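Local coordinates for protein beta-galactosidase (Bacillus circulans subsp. alkalophilus, PDB 3TTY) that hydrolyses terminal non-reducing beta-D-galactose residues from beta-galactosides as a trimeric, zinc-containing TIM-barrel glycoside hydrolase that binds galactose in its active site, at residues A[170-173]-A[177-180]; A[197-202]-A[219-224]; A[187-192]-A[203-208]. All coordinates share one frame; numbering follows the deposited sequence.

Contact 1. Residues A[170-173]-A[177-180]; sequences ERYG and ALNK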
ATOM      1  N   GLU A 170       9.311 -10.113  36.271  1.00 17.03           N
ATOM      2  CA  GLU A 170      10.596  -9.625  36.737  1.00 19.52           C
ATOM      3  C   GLU A 170      10.613  -8.110  36.782  1.00 21.40           C
ATOM      4  O   GLU A 170      11.189  -7.522  37.688  1.00 24.80           O
ATOM      5  CB  GLU A 170      11.732 -10.129  35.846  1.00 20.69           C
ATOM      6  CG  GLU A 170      11.623 -11.612  35.528  1.00 29.76           C
ATOM      7  CD  GLU A 170      12.948 -12.336  35.531  1.00 48.17           C
ATOM      8  OE1 GLU A 170      13.343 -12.855  34.453  1.00 46.15           O
ATOM      9  OE2 GLU A 170      13.574 -12.410  36.619  1.00 55.09           O
ATOM     10  N   ARG A 171       9.976  -7.474  35.807  1.00 19.25           N
ATOM     11  CA  ARG A 171      10.047  -6.027  35.723  1.00 18.62           C
ATOM     12  C   ARG A 171       9.165  -5.381  36.790  1.00 23.48           C
ATOM     13  O   ARG A 171       9.613  -4.486  37.515  1.00 17.74           O
ATOM     14  CB  ARG A 171       9.650  -5.530  34.328  1.00 19.97           C
ATOM     15  CG  ARG A 171       9.904  -4.036  34.101  1.00 18.72           C
ATOM     16  CD  ARG A 171       9.601  -3.623  32.655  1.00 21.11           C
ATOM     17  NE  ARG A 171       9.699  -2.177  32.467  1.00 22.90           N
ATOM     18  CZ  ARG A 171      10.818  -1.542  32.108  1.00 27.52           C
ATOM     19  NH1 ARG A 171      11.936  -2.221  31.873  1.00 21.40           N
ATOM     20  NH2 ARG A 171      10.814  -0.223  31.965  1.00 29.33           N
ATOM     21  N   TYR A 172       7.920  -5.841  36.894  1.00 16.86           N
ATOM     22  CA  TYR A 172       6.945  -5.110  37.686  1.00 19.06           C
ATOM     23  C   TYR A 172       6.617  -5.732  39.039  1.00 19.89           C
ATOM     24  O   TYR A 172       6.152  -5.040  39.931  1.00 19.25           O
ATOM     25  CB  TYR A 172       5.665  -4.897  36.887  1.00 16.41           C
ATOM     26  CG  TYR A 172       5.875  -4.032  35.688  1.00 16.95           C
ATOM     27  CD1 TYR A 172       6.161  -2.677  35.834  1.00 17.17           C
ATOM     28  CD2 TYR A 172       5.800  -4.565  34.403  1.00 12.83           C
ATOM     29  CE1 TYR A 172       6.374  -1.871  34.728  1.00 16.52           C
ATOM     30  CE2 TYR A 172       6.006  -3.773  33.304  1.00 15.69           C
ATOM     31  CZ  TYR A 172       6.288  -2.428  33.465  1.00 17.55           C
ATOM     32  OH  TYR A 172       6.486  -1.646  32.358  1.00 18.32           O
ATOM     33  N   GLY A 173       6.839  -7.034  39.174  1.00 19.22           N
ATOM     34  CA  GLY A 173       6.637  -7.707  40.443  1.00 20.50           C
ATOM     35  C   GLY A 173       5.210  -8.145  40.708  1.00 21.98           C
ATOM     36  O   GLY A 173       4.957  -9.304  41.041  1.00 21.41           O
ATOM     37  N   ALA A 177       1.308  -3.320  40.001  1.00 21.10           N
ATOM     38  CA  ALA A 177       2.296  -2.423  39.412  1.00 19.22           C
ATOM     39  C   ALA A 177       2.213  -2.467  37.894  1.00 19.16           C
ATOM     40  O   ALA A 177       2.392  -1.450  37.225  1.00 22.27           O
ATOM     41  CB  ALA A 177       3.707  -2.773  39.889  1.00 20.11           C
ATOM     42  N   LEU A 178       1.934  -3.638  37.345  1.00 17.12           N
ATOM     43  CA  LEU A 178       1.778  -3.738  35.902  1.00 19.29           C
ATOM     44  C   LEU A 178       0.578  -2.915  35.423  1.00 20.14           C
ATOM     45  O   LEU A 178       0.696  -2.087  34.523  1.00 18.37           O
ATOM     46  CB  LEU A 178       1.645  -5.197  35.454  1.00 19.67           C
ATOM     47  CG  LEU A 178       1.446  -5.278  33.932  1.00 22.77           C
ATOM     48  CD1 LEU A 178       2.582  -6.014  33.260  1.00 19.66           C
ATOM     49  CD2 LEU A 178       0.097  -5.891  33.573  1.00 20.67           C
ATOM     50  N   ASN A 179      -0.577  -3.130  36.043  1.00 18.80           N
ATOM     51  CA  ASN A 179      -1.774  -2.420  35.639  1.00 18.12           C
ATOM     52  C   ASN A 179      -1.598  -0.911  35.700  1.00 20.87           C
ATOM     53  O   ASN A 179      -2.164  -0.183  34.877  1.00 20.80           O
ATOM     54  CB  ASN A 179      -2.997  -2.883  36.448  1.00 19.40           C
ATOM     55  CG  ASN A 179      -3.594  -4.167  35.905  1.00 20.19           C
ATOM     56  OD1 ASN A 179      -3.802  -4.307  34.697  1.00 17.77           O
ATOM     57  ND2 ASN A 179      -3.856  -5.121  36.788  1.00 24.09           N
ATOM     58  N   LYS A 180      -0.814  -0.435  36.662  1.00 19.14           N
ATOM     59  CA  LYS A 180      -0.558   1.007  36.760  1.00 20.44           C
ATOM     60  C   LYS A 180       0.440   1.498  35.702  1.00 19.38           C
ATOM     61  O   LYS A 180       0.193   2.497  35.013  1.00 16.56           O
ATOM     62  CB  LYS A 180      -0.068   1.371  38.158  1.00 23.68           C
ATOM     63  CG  LYS A 180      -0.050   2.869  38.454  1.00 29.51           C
ATOM     64  CD  LYS A 180      -0.312   3.119  39.944  1.00 42.43           C
ATOM     65  CE  LYS A 180       0.092   4.519  40.363  1.00 45.19           C
ATOM     66  NZ  LYS A 180       1.557   4.722  40.164  1.00 52.34           N
TER
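CG of R171 lies over the centre of one face of the Y172 ring, 3.9 Å above its plane, while L178 comes in obliquely from across the contact. The guanidinium of R171 turns an edge toward CZ of the tyrosine, and its NE makes a weak hydrogen bond to Y172 OH. Across the contact, Y172 CD2 is 3.7 Å from L178 CD1, the two side chains crossing at about a right angle. Y172 has CG anti to its carbonyl carbon (chi1 -64°), which sets the ring against the first turn of the next helix. Two consecutive helices meet here at a tight turn: helix 158-172 ends and helix 175-181 begins within a few residues. G173 breaks the helix with positive phi (85°); at these backbone angles a CB would collide with the carbonyl oxygen of Y172, which accounts for the glycine. A177 suits the tight corner because A177 CB, a bare methyl, can sit 3.3 Å from Y172 O and also lie against Y172 CB. L178 fills the buried side, also touching F191, W194 and I197, whereas the hydroxyl of Y172 reaches past the corner to hydrogen-bond D220 on helix 215-243.

Contact 2. Residues A[197-202]-A[219-224]; sequences IVAPNA and LDYRRF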
ATOM      1  N   ILE A 197      -2.359 -11.528  29.433  1.00 16.59           N
ATOM      2  CA  ILE A 197      -1.527 -10.635  28.644  1.00 16.65           C
ATOM      3  C   ILE A 197      -1.078 -11.338  27.363  1.00 19.56           C
ATOM      4  O   ILE A 197      -0.610 -12.480  27.413  1.00 16.93           O
ATOM      5  CB  ILE A 197      -0.277 -10.251  29.464  1.00 16.39           C
ATOM      6  CG1 ILE A 197      -0.701  -9.538  30.744  1.00 17.78           C
ATOM      7  CG2 ILE A 197       0.691  -9.412  28.638  1.00 18.36           C
ATOM      8  CD1 ILE A 197       0.384  -9.494  31.814  1.00 19.64           C
ATOM      9  N   VAL A 198      -1.231 -10.678  26.215  1.00 16.98           N
ATOM     10  CA  VAL A 198      -0.760 -11.274  24.970  1.00 13.34           C
ATOM     11  C   VAL A 198       0.296 -10.390  24.302  1.00 17.47           C
ATOM     12  O   VAL A 198       0.440  -9.213  24.642  1.00 14.84           O
ATOM     13  CB  VAL A 198      -1.903 -11.566  23.999  1.00 16.65           C
ATOM     14  CG1 VAL A 198      -2.843 -12.643  24.579  1.00 14.29           C
ATOM     15  CG2 VAL A 198      -2.656 -10.292  23.659  1.00 16.22           C
ATOM     16  N   ALA A 199       1.061 -10.963  23.379  1.00 15.11           N
ATOM     17  CA  ALA A 199       2.029 -10.168  22.631  1.00 12.85           C
ATOM     18  C   ALA A 199       1.264  -9.204  21.742  1.00 13.39           C
ATOM     19  O   ALA A 199       0.224  -9.559  21.206  1.00 13.07           O
ATOM     20  CB  ALA A 199       2.915 -11.068  21.790  1.00 14.02           C
ATOM     21  N   PRO A 200       1.776  -7.976  21.590  1.00 14.87           N
ATOM     22  CA  PRO A 200       1.112  -6.987  20.748  1.00 13.50           C
ATOM     23  C   PRO A 200       1.538  -7.098  19.288  1.00 13.44           C
ATOM     24  O   PRO A 200       2.665  -6.780  18.949  1.00 15.67           O
ATOM     25  CB  PRO A 200       1.599  -5.652  21.338  1.00 15.63           C
ATOM     26  CG  PRO A 200       2.975  -5.963  21.892  1.00 14.54           C
ATOM     27  CD  PRO A 200       2.986  -7.436  22.246  1.00 16.50           C
ATOM     28  N   ASN A 201       0.637  -7.563  18.435  1.00 16.79           N
ATOM     29  CA  ASN A 201       0.857  -7.538  16.991  1.00 17.58           C
ATOM     30  C   ASN A 201      -0.487  -7.347  16.304  1.00 14.52           C
ATOM     31  O   ASN A 201      -1.421  -6.854  16.920  1.00 13.86           O
ATOM     32  CB  ASN A 201       1.605  -8.792  16.505  1.00 15.28           C
ATOM     33  CG  ASN A 201       0.828 -10.072  16.743  1.00 15.42           C
ATOM     34  OD1 ASN A 201      -0.334 -10.040  17.131  1.00 16.34           O
ATOM     35  ND2 ASN A 201       1.466 -11.210  16.484  1.00 16.08           N
ATOM     36  N   ALA A 202      -0.594  -7.729  15.042  1.00 15.69           N
ATOM     37  CA  ALA A 202      -1.819  -7.463  14.288  1.00 19.14           C
ATOM     38  C   ALA A 202      -3.052  -8.205  14.822  1.00 17.39           C
ATOM     39  O   ALA A 202      -4.177  -7.855  14.485  1.00 20.28           O
ATOM     40  CB  ALA A 202      -1.614  -7.758  12.790  1.00 17.77           C
ATOM     41  N   LEU A 219       5.700  -0.909  23.914  1.00 14.95           N
ATOM     42  CA  LEU A 219       7.013  -0.449  24.341  1.00 14.35           C
ATOM     43  C   LEU A 219       7.773  -1.554  25.072  1.00 17.15           C
ATOM     44  O   LEU A 219       8.912  -1.848  24.731  1.00 17.48           O
ATOM     45  CB  LEU A 219       6.871   0.783  25.235  1.00 15.70           C
ATOM     46  CG  LEU A 219       8.141   1.438  25.783  1.00 17.87           C
ATOM     47  CD1 LEU A 219       9.138   1.685  24.673  1.00 16.88           C
ATOM     48  CD2 LEU A 219       7.799   2.749  26.521  1.00 18.63           C
ATOM     49  N   ASP A 220       7.132  -2.158  26.074  1.00 16.28           N
ATOM     50  CA  ASP A 220       7.713  -3.277  26.812  1.00 18.27           C
ATOM     51  C   ASP A 220       8.028  -4.489  25.962  1.00 14.93           C
ATOM     52  O   ASP A 220       8.989  -5.190  26.230  1.00 16.31           O
ATOM     53  CB  ASP A 220       6.821  -3.712  27.984  1.00 16.57           C
ATOM     54  CG  ASP A 220       6.940  -2.782  29.178  1.00 18.33           C
ATOM     55  OD1 ASP A 220       6.110  -2.898  30.104  1.00 17.87           O
ATOM     56  OD2 ASP A 220       7.844  -1.915  29.172  1.00 15.37           O
ATOM     57  N   TYR A 221       7.219  -4.758  24.950  1.00 15.40           N
ATOM     58  CA  TYR A 221       7.492  -5.933  24.136  1.00 15.95           C
ATOM     59  C   TYR A 221       8.771  -5.730  23.307  1.00 16.19           C
ATOM     60  O   TYR A 221       9.582  -6.654  23.141  1.00 13.27           O
ATOM     61  CB  TYR A 221       6.292  -6.284  23.255  1.00 15.90           C
ATOM     62  CG  TYR A 221       6.359  -7.702  22.748  1.00 15.66           C
ATOM     63  CD1 TYR A 221       6.010  -8.775  23.573  1.00 13.98           C
ATOM     64  CD2 TYR A 221       6.782  -7.975  21.446  1.00 13.57           C
ATOM     65  CE1 TYR A 221       6.077 -10.084  23.110  1.00 14.91           C
ATOM     66  CE2 TYR A 221       6.848  -9.273  20.977  1.00 12.84           C
ATOM     67  CZ  TYR A 221       6.504 -10.319  21.813  1.00 11.60           C
ATOM     68  OH  TYR A 221       6.582 -11.599  21.343  1.00 13.37           O
ATOM     69  N   ARG A 222       8.958  -4.509  22.812  1.00 14.76           N
ATOM     70  CA  ARG A 222      10.177  -4.174  22.095  1.00 17.20           C
ATOM     71  C   ARG A 222      11.400  -4.260  23.018  1.00 20.27           C
ATOM     72  O   ARG A 222      12.443  -4.786  22.619  1.00 17.28           O
ATOM     73  CB  ARG A 222      10.046  -2.809  21.405  1.00 18.19           C
ATOM     74  CG  ARG A 222       9.161  -2.859  20.163  1.00 16.70           C
ATOM     75  CD  ARG A 222       8.473  -1.534  19.846  1.00 21.27           C
ATOM     76  NE  ARG A 222       7.690  -1.618  18.608  1.00 25.86           N
ATOM     77  CZ  ARG A 222       6.488  -2.192  18.513  1.00 26.04           C
ATOM     78  NH1 ARG A 222       5.918  -2.732  19.586  1.00 19.36           N
ATOM     79  NH2 ARG A 222       5.855  -2.235  17.345  1.00 23.74           N
ATOM     80  N   ARG A 223      11.276  -3.790  24.261  1.00 16.31           N
ATOM     81  CA  ARG A 223      12.366  -3.992  25.219  1.00 17.48           C
ATOM     82  C   ARG A 223      12.670  -5.486  25.338  1.00 17.21           C
ATOM     83  O   ARG A 223      13.820  -5.907  25.287  1.00 16.80           O
ATOM     84  CB  ARG A 223      12.017  -3.435  26.599  1.00 17.06           C
ATOM     85  CG  ARG A 223      11.754  -1.958  26.648  1.00 18.31           C
ATOM     86  CD  ARG A 223      11.308  -1.510  28.037  1.00 15.75           C
ATOM     87  NE  ARG A 223      11.588  -0.089  28.250  1.00 16.65           N
ATOM     88  CZ  ARG A 223      10.728   0.800  28.735  1.00 19.91           C
ATOM     89  NH1 ARG A 223       9.499   0.429  29.081  1.00 16.10           N
ATOM     90  NH2 ARG A 223      11.103   2.072  28.871  1.00 15.02           N
ATOM     91  N   PHE A 224      11.611  -6.273  25.492  1.00 16.63           N
ATOM     92  CA  PHE A 224      11.699  -7.706  25.735  1.00 14.70           C
ATOM     93  C   PHE A 224      12.363  -8.454  24.578  1.00 15.39           C
ATOM     94  O   PHE A 224      13.289  -9.254  24.773  1.00 15.17           O
ATOM     95  CB  PHE A 224      10.283  -8.245  26.009  1.00 15.46           C
ATOM     96  CG  PHE A 224      10.159  -9.734  25.894  1.00 12.84           C
ATOM     97  CD1 PHE A 224      10.849 -10.571  26.757  1.00 15.20           C
ATOM     98  CD2 PHE A 224       9.342 -10.294  24.935  1.00 12.98           C
ATOM     99  CE1 PHE A 224      10.741 -11.954  26.649  1.00 13.85           C
ATOM    100  CE2 PHE A 224       9.229 -11.671  24.812  1.00 13.15           C
ATOM    101  CZ  PHE A 224       9.931 -12.505  25.674  1.00 14.37           C
TER
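P200 lies over one face of the Y221 ring, and A199 meets that ring obliquely, further toward the hydroxyl end. The proline CD stands 3.8 Å from the centroid of the Y221 ring, 27° off the normal, a CH-pi contact displaced toward the rim so that P200 CD comes within 3.4 Å of Y221 CG. The flat proline ring, with its CD hydrogens, suits an aromatic face, and P200 CG rests against Y221 CB at 3.6 Å. A199 CB touches Y221 CE1, also at 3.6 Å, and being small it lets the backbone run close past the ring. Y221 reaches the loop because its CG is anti to the backbone N (chi1 -162°), carrying the ring off helix 215-243. This long helix leads into barrel strand 249-253, so the contact lays an excursion between the fourth and fifth strands of the TIM barrel against a barrel helix. Tyrosine adds to its face a hydroxyl that hydrogen-bonds the carbonyl oxygen of the zinc ligand C155; its side chain is about 6 Å from the metal and touches C160, another ligand. E161 OE1 accepts a bond from the backbone N of A199 and so helps to place it. Further out on the helix, R223 NH1 forms a salt bridge of 2.9 Å with D220 OD2, which lies in the guanidinium plane, while R223 NE pairs with E406 in the trimerisation-domain range.

Contact 3. Residues A[187-192]-A[203-208]; sequences WSHTFY and LSEEWS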
ATOM      1  N   TRP A 187      -9.885   1.665  28.608  1.00 19.91           N
ATOM      2  CA  TRP A 187     -10.506   0.609  27.799  1.00 17.62           C
ATOM      3  C   TRP A 187     -10.644  -0.751  28.510  1.00 20.34           C
ATOM      4  O   TRP A 187     -10.385  -1.800  27.917  1.00 19.18           O
ATOM      5  CB  TRP A 187      -9.785   0.438  26.447  1.00 20.15           C
ATOM      6  CG  TRP A 187      -9.944   1.618  25.501  1.00 18.61           C
ATOM      7  CD1 TRP A 187     -10.603   2.787  25.753  1.00 17.02           C
ATOM      8  CD2 TRP A 187      -9.431   1.728  24.162  1.00 20.28           C
ATOM      9  NE1 TRP A 187     -10.524   3.619  24.665  1.00 21.58           N
ATOM     10  CE2 TRP A 187      -9.814   2.996  23.672  1.00 20.65           C
ATOM     11  CE3 TRP A 187      -8.682   0.881  23.334  1.00 19.40           C
ATOM     12  CZ2 TRP A 187      -9.470   3.445  22.393  1.00 19.79           C
ATOM     13  CZ3 TRP A 187      -8.338   1.319  22.068  1.00 19.81           C
ATOM     14  CH2 TRP A 187      -8.734   2.596  21.604  1.00 23.13           C
ATOM     15  N   SER A 188     -11.064  -0.730  29.775  1.00 22.11           N
ATOM     16  CA  SER A 188     -11.342  -1.967  30.506  1.00 21.19           C
ATOM     17  C   SER A 188     -10.231  -3.009  30.286  1.00 21.33           C
ATOM     18  O   SER A 188     -10.502  -4.178  30.008  1.00 17.39           O
ATOM     19  CB  SER A 188     -12.706  -2.527  30.082  1.00 15.62           C
ATOM     20  OG  SER A 188     -13.032  -3.706  30.791  1.00 16.77           O
ATOM     21  N   HIS A 189      -8.980  -2.570  30.404  1.00 17.81           N
ATOM     22  CA  HIS A 189      -7.842  -3.446  30.136  1.00 15.69           C
ATOM     23  C   HIS A 189      -7.267  -4.131  31.377  1.00 19.51           C
ATOM     24  O   HIS A 189      -6.229  -4.798  31.299  1.00 19.05           O
ATOM     25  CB  HIS A 189      -6.758  -2.704  29.363  1.00 14.43           C
ATOM     26  CG  HIS A 189      -6.785  -2.986  27.896  1.00 16.31           C
ATOM     27  ND1 HIS A 189      -7.931  -2.873  27.137  1.00 19.95           N
ATOM     28  CD2 HIS A 189      -5.819  -3.415  27.052  1.00 17.36           C
ATOM     29  CE1 HIS A 189      -7.668  -3.201  25.886  1.00 18.06           C
ATOM     30  NE2 HIS A 189      -6.392  -3.537  25.810  1.00 20.89           N
ATOM     31  N   THR A 190      -7.957  -3.997  32.510  1.00 17.70           N
ATOM     32  CA  THR A 190      -7.485  -4.577  33.760  1.00 16.48           C
ATOM     33  C   THR A 190      -7.109  -6.053  33.612  1.00 17.00           C
ATOM     34  O   THR A 190      -7.910  -6.886  33.172  1.00 15.55           O
ATOM     35  CB  THR A 190      -8.529  -4.427  34.889  1.00 16.33           C
ATOM     36  OG1 THR A 190      -8.965  -3.068  34.942  1.00 16.62           O
ATOM     37  CG2 THR A 190      -7.936  -4.836  36.241  1.00 13.26           C
ATOM     38  N   PHE A 191      -5.878  -6.367  33.979  1.00 12.94           N
ATOM     39  CA  PHE A 191      -5.437  -7.750  34.006  1.00 15.21           C
ATOM     40  C   PHE A 191      -5.562  -8.359  35.401  1.00 18.70           C
ATOM     41  O   PHE A 191      -5.107  -7.770  36.376  1.00 19.81           O
ATOM     42  CB  PHE A 191      -3.997  -7.823  33.519  1.00 16.10           C
ATOM     43  CG  PHE A 191      -3.857  -7.521  32.068  1.00 16.32           C
ATOM     44  CD1 PHE A 191      -4.359  -8.398  31.125  1.00 13.60           C
ATOM     45  CD2 PHE A 191      -3.261  -6.354  31.645  1.00 14.68           C
ATOM     46  CE1 PHE A 191      -4.255  -8.121  29.784  1.00 11.89           C
ATOM     47  CE2 PHE A 191      -3.163  -6.070  30.297  1.00 16.56           C
ATOM     48  CZ  PHE A 191      -3.658  -6.964  29.370  1.00 14.64           C
ATOM     49  N   TYR A 192      -6.175  -9.536  35.494  1.00 18.62           N
ATOM     50  CA  TYR A 192      -6.302 -10.225  36.776  1.00 19.46           C
ATOM     51  C   TYR A 192      -5.385 -11.433  36.861  1.00 17.80           C
ATOM     52  O   TYR A 192      -5.257 -12.049  37.915  1.00 20.49           O
ATOM     53  CB  TYR A 192      -7.749 -10.652  37.034  1.00 19.92           C
ATOM     54  CG  TYR A 192      -8.679  -9.501  37.319  1.00 18.59           C
ATOM     55  CD1 TYR A 192      -8.605  -8.810  38.523  1.00 21.13           C
ATOM     56  CD2 TYR A 192      -9.632  -9.096  36.383  1.00 15.80           C
ATOM     57  CE1 TYR A 192      -9.457  -7.743  38.800  1.00 19.54           C
ATOM     58  CE2 TYR A 192     -10.488  -8.030  36.645  1.00 16.72           C
ATOM     59  CZ  TYR A 192     -10.397  -7.362  37.865  1.00 22.41           C
ATOM     60  OH  TYR A 192     -11.236  -6.306  38.149  1.00 18.89           O
ATOM     61  N   LEU A 203      -2.844  -9.231  15.643  1.00 15.47           N
ATOM     62  CA  LEU A 203      -3.962  -9.980  16.200  1.00 14.90           C
ATOM     63  C   LEU A 203      -4.517  -9.299  17.457  1.00 16.41           C
ATOM     64  O   LEU A 203      -5.597  -9.642  17.912  1.00 15.01           O
ATOM     65  CB  LEU A 203      -3.557 -11.424  16.536  1.00 13.85           C
ATOM     66  CG  LEU A 203      -3.017 -12.330  15.414  1.00 19.74           C
ATOM     67  CD1 LEU A 203      -2.662 -13.750  15.920  1.00 13.58           C
ATOM     68  CD2 LEU A 203      -3.992 -12.410  14.241  1.00 16.56           C
ATOM     69  N   SER A 204      -3.780  -8.335  18.011  1.00 13.61           N
ATOM     70  CA  SER A 204      -4.101  -7.831  19.342  1.00 14.63           C
ATOM     71  C   SER A 204      -4.188  -6.305  19.446  1.00 16.00           C
ATOM     72  O   SER A 204      -5.232  -5.751  19.158  1.00 20.36           O
ATOM     73  CB  SER A 204      -3.142  -8.422  20.388  1.00 13.42           C
ATOM     74  OG  SER A 204      -1.788  -8.208  20.017  1.00 15.53           O
ATOM     75  N   GLU A 205      -3.105  -5.631  19.842  1.00 15.97           N
ATOM     76  CA  GLU A 205      -3.141  -4.182  20.056  1.00 18.47           C
ATOM     77  C   GLU A 205      -2.601  -3.336  18.902  1.00 21.26           C
ATOM     78  O   GLU A 205      -2.742  -2.117  18.912  1.00 22.02           O
ATOM     79  CB  GLU A 205      -2.349  -3.803  21.311  1.00 19.00           C
ATOM     80  CG  GLU A 205      -2.827  -4.432  22.598  1.00 20.40           C
ATOM     81  CD  GLU A 205      -4.201  -3.931  23.050  1.00 21.73           C
ATOM     82  OE1 GLU A 205      -4.623  -4.323  24.153  1.00 17.95           O
ATOM     83  OE2 GLU A 205      -4.855  -3.161  22.308  1.00 21.67           O
ATOM     84  N   GLU A 206      -1.957  -3.963  17.929  1.00 17.48           N
ATOM     85  CA  GLU A 206      -1.191  -3.192  16.948  1.00 23.32           C
ATOM     86  C   GLU A 206      -1.729  -3.340  15.543  1.00 22.33           C
ATOM     87  O   GLU A 206      -2.435  -4.298  15.238  1.00 22.64           O
ATOM     88  CB  GLU A 206       0.297  -3.566  16.982  1.00 16.81           C
ATOM     89  CG  GLU A 206       0.975  -3.109  18.274  1.00 18.21           C
ATOM     90  CD  GLU A 206       2.489  -3.288  18.280  1.00 22.31           C
ATOM     91  OE1 GLU A 206       3.084  -3.165  19.371  1.00 19.02           O
ATOM     92  OE2 GLU A 206       3.086  -3.544  17.207  1.00 23.25           O
ATOM     93  N   TRP A 207      -1.411  -2.370  14.700  1.00 20.07           N
ATOM     94  CA  TRP A 207      -1.738  -2.481  13.291  1.00 22.72           C
ATOM     95  C   TRP A 207      -0.827  -1.586  12.478  1.00 26.76           C
ATOM     96  O   TRP A 207      -0.200  -0.667  13.010  1.00 23.78           O
ATOM     97  CB  TRP A 207      -3.206  -2.145  13.027  1.00 16.89           C
ATOM     98  CG  TRP A 207      -3.589  -0.687  13.273  1.00 30.96           C
ATOM     99  CD1 TRP A 207      -3.748   0.294  12.328  1.00 25.83           C
ATOM    100  CD2 TRP A 207      -3.889  -0.068  14.542  1.00 26.29           C
ATOM    101  NE1 TRP A 207      -4.131   1.473  12.927  1.00 26.39           N
ATOM    102  CE2 TRP A 207      -4.228   1.279  14.281  1.00 24.20           C
ATOM    103  CE3 TRP A 207      -3.905  -0.525  15.865  1.00 25.42           C
ATOM    104  CZ2 TRP A 207      -4.565   2.179  15.295  1.00 26.59           C
ATOM    105  CZ3 TRP A 207      -4.248   0.372  16.878  1.00 26.72           C
ATOM    106  CH2 TRP A 207      -4.576   1.709  16.582  1.00 26.88           C
ATOM    107  N   SER A 208      -0.750  -1.881  11.185  1.00 29.78           N
ATOM    108  CA  SER A 208      -0.007  -1.053  10.236  1.00 33.16           C
ATOM    109  C   SER A 208       1.441  -0.875  10.629  1.00 30.71           C
ATOM    110  O   SER A 208       2.057   0.132  10.284  1.00 36.74           O
ATOM    111  CB  SER A 208      -0.667   0.319  10.078  1.00 30.11           C
ATOM    112  OG  SER A 208      -1.950   0.188   9.482  1.00 37.46           O
TER
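A buried histidine-carboxylate pair, set at the interface with a neighbouring subunit, joins H189 to E205. The NE2-H of H189 points to E205 OE1 at 2.5 Å, with an angle of 153° at the hydrogen; so short a value is probably within coordinate error of an ordinary bond. The oxygen lies in the plane of the imidazole and receives the bond on its syn lone pair, the side facing OE2; ring and carboxylate planes are 41° apart. The two side chains come from opposite directions, and the bend of the glutamate at chi2 (-68°) brings its carboxylate round to the ring although CB does not point that way. On the other ring nitrogen, H189 ND1 donates to W187 O at 2.8 Å. That bond is nearly straight, and the oxygen is close to the ring plane, although the donor sits above the plane of the carbonyl group. Bonds at both nitrogens thus fix the rotation of the imidazole, and with both acting as donors the ring may well be protonated, which the nearby carboxylate would favour. Both segments belong to the long excursion that follows barrel strand 142-146; E205 comes just before the short strand 206-207, which pairs antiparallel with 211-212. Histidine suits this place because it can bond through both ring nitrogens, in the ring plane, while offering flat faces to aromatics: F214 stacks with it, and F108 of the neighbouring subunit meets it at about 45°. E205 OE2 accepts a bond from the backbone N of G110 of that subunit, so the carboxylate bridges two chains. W187 packs on R111 of the neighbouring subunit, one of the residues that line the galactose pocket, and the H189 side chain is about 12 Å from a bound galactose.

All three contacts lie in the excursion between barrel strands 142-146 and 249-253, on one side of the chain's centre. Contact 1 closes before the others open; contacts 2 and 3 alternate their segments along the chain. The centres of contacts 1 and 2 are about 14 Å apart. Those of contacts 1 and 3 are about 16 Å apart, and those of contacts 2 and 3 about 10 Å. N179 ND2 bonds F191 O, tying helix 175-181 to the loop after it. The salt bridge R222-E206 and the bond between A199 O and S204 OG join contacts 2 and 3. Contacts 2 and 3 both touch the second subunit, so the excursion connects barrel, zinc site and trimer interface.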